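Local coordinates for protein peptidase, M20/M25/M40 family (Staphylococcus aureus, PDB 4EWT) that probably hydrolyses amide bonds of acylated amino acid substrates as an M20-family metal-dependent amidohydrolase, using a pair of manganese ions, at residues 205-208 against 209-212. Residues are numbered along the deposited sequence; the frame is centred on the assembly and turned at random.
Sequences ANDA and IVAG
Asp207 caps the first turn of helix 208-226, and its carboxylate meets the backbone of Ile209 and Val210 where the loop after strand 197-198 enters that helix. The helix packs against strand 248-261 in the smaller domain of the M20 fold, remote from the manganese site. The N-cap assignment rests on OD1 of Asp207, which accepts from Val210 N at 3.3 Å with a nearly straight N-H...O angle of 168°. That donor arrives from well above the carboxylate plane. A second bond, from Ile209 N at 3.0 Å to Asp207 OD1, is weak, bent to 126° at the hydrogen. The torsion behind this grip sets CG anti to the backbone N of Asp207 (chi1 -163°), a setting that leaves OD1 beside the first amide nitrogens of the helix. Its other oxygen, OD2, lies 3.4 Å from CG2 of Val210. Regular helix bonds follow at once: Ala211 N to Asp207 O at 3.2 Å and Gly212 N to Ala208 O at 2.9 Å. Outside the turn, OD2 forms a salt bridge with NH2 of Arg225 of a neighbouring subunit. One buried carboxylate thus divides its work, OD1 serving amides at the helix start and OD2 a subunit interface; the cationic partner and the positive end of the helix dipole would both be expected to stabilise its negative charge.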
ATOM      1  N   ALA A 205     -15.708   7.663 -12.488  1.00 18.43           N
ATOM      2  CA  ALA A 205     -15.384   6.262 -12.719  1.00 17.29           C
ATOM      3  C   ALA A 205     -15.035   5.557 -11.404  1.00 16.34           C
ATOM      4  O   ALA A 205     -15.009   6.194 -10.334  1.00 15.94           O
ATOM      5  CB  ALA A 205     -14.255   6.151 -13.745  1.00 16.33           C
ATOM      6  N   ASN A 206     -14.775   4.254 -11.477  1.00 15.42           N
ATOM      7  CA  ASN A 206     -14.251   3.495 -10.326  1.00 14.96           C
ATOM      8  C   ASN A 206     -13.114   2.599 -10.810  1.00 14.68           C
ATOM      9  O   ASN A 206     -13.332   1.569 -11.433  1.00 14.53           O
ATOM     10  CB  ASN A 206     -15.348   2.667  -9.654  1.00 14.72           C
ATOM     11  CG  ASN A 206     -14.953   2.154  -8.280  1.00 14.28           C
ATOM     12  OD1 ASN A 206     -15.650   1.323  -7.706  1.00 17.02           O
ATOM     13  ND2 ASN A 206     -13.850   2.648  -7.737  1.00 13.33           N
ATOM     14  N   ASP A 207     -11.904   3.024 -10.500  1.00 14.30           N
ATOM     15  CA  ASP A 207     -10.682   2.508 -11.111  1.00 14.94           C
ATOM     16  C   ASP A 207     -10.385   1.071 -10.640  1.00 13.49           C
ATOM     17  O   ASP A 207     -10.044   0.855  -9.491  1.00 12.68           O
ATOM     18  CB  ASP A 207      -9.559   3.497 -10.730  1.00 14.36           C
ATOM     19  CG  ASP A 207      -8.325   3.370 -11.578  1.00 19.09           C
ATOM     20  OD1 ASP A 207      -8.003   2.241 -12.036  1.00 20.99           O
ATOM     21  OD2 ASP A 207      -7.647   4.420 -11.764  1.00 22.57           O
ATOM     22  N   ALA A 208     -10.528   0.089 -11.521  1.00 13.48           N
ATOM     23  CA  ALA A 208     -10.221  -1.281 -11.138  1.00 13.02           C
ATOM     24  C   ALA A 208      -8.716  -1.525 -10.947  1.00 12.32           C
ATOM     25  O   ALA A 208      -8.322  -2.394 -10.176  1.00 11.92           O
ATOM     26  CB  ALA A 208     -10.799  -2.271 -12.127  1.00 13.69           C
ATOM     27  N   ILE A 209      -7.880  -0.772 -11.648  1.00 12.40           N
ATOM     28  CA  ILE A 209      -6.427  -0.968 -11.505  1.00 12.30           C
ATOM     29  C   ILE A 209      -5.963  -0.517 -10.117  1.00 11.42           C
ATOM     30  O   ILE A 209      -5.205  -1.209  -9.472  1.00 11.74           O
ATOM     31  CB  ILE A 209      -5.620  -0.314 -12.660  1.00 12.59           C
ATOM     32  CG1 ILE A 209      -5.784  -1.180 -13.918  1.00 14.04           C
ATOM     33  CG2 ILE A 209      -4.118  -0.145 -12.281  1.00 12.13           C
ATOM     34  CD1 ILE A 209      -5.336  -0.521 -15.224  1.00 13.75           C
ATOM     35  N   VAL A 210      -6.404   0.657  -9.680  1.00 11.39           N
ATOM     36  CA  VAL A 210      -6.129   1.146  -8.343  1.00 10.94           C
ATOM     37  C   VAL A 210      -6.649   0.137  -7.296  1.00 10.66           C
ATOM     38  O   VAL A 210      -5.911  -0.242  -6.399  1.00 10.30           O
ATOM     39  CB  VAL A 210      -6.762   2.550  -8.146  1.00 11.11           C
ATOM     40  CG1 VAL A 210      -6.918   2.886  -6.674  1.00 10.78           C
ATOM     41  CG2 VAL A 210      -5.970   3.623  -8.906  1.00 11.35           C
ATOM     42  N   ALA A 211      -7.886  -0.340  -7.431  1.00 10.93           N
ATOM     43  CA  ALA A 211      -8.418  -1.279  -6.441  1.00 10.79           C
ATOM     44  C   ALA A 211      -7.630  -2.588  -6.410  1.00 10.60           C
ATOM     45  O   ALA A 211      -7.345  -3.116  -5.335  1.00 10.32           O
ATOM     46  CB  ALA A 211      -9.934  -1.581  -6.705  1.00 11.31           C
ATOM     47  N   GLY A 212      -7.313  -3.106  -7.603  1.00 10.85           N
ATOM     48  CA  GLY A 212      -6.559  -4.351  -7.716  1.00 10.78           C
ATOM     49  C   GLY A 212      -5.147  -4.191  -7.162  1.00 10.92           C
ATOM     50  O   GLY A 212      -4.618  -5.113  -6.532  1.00 10.34           O
TER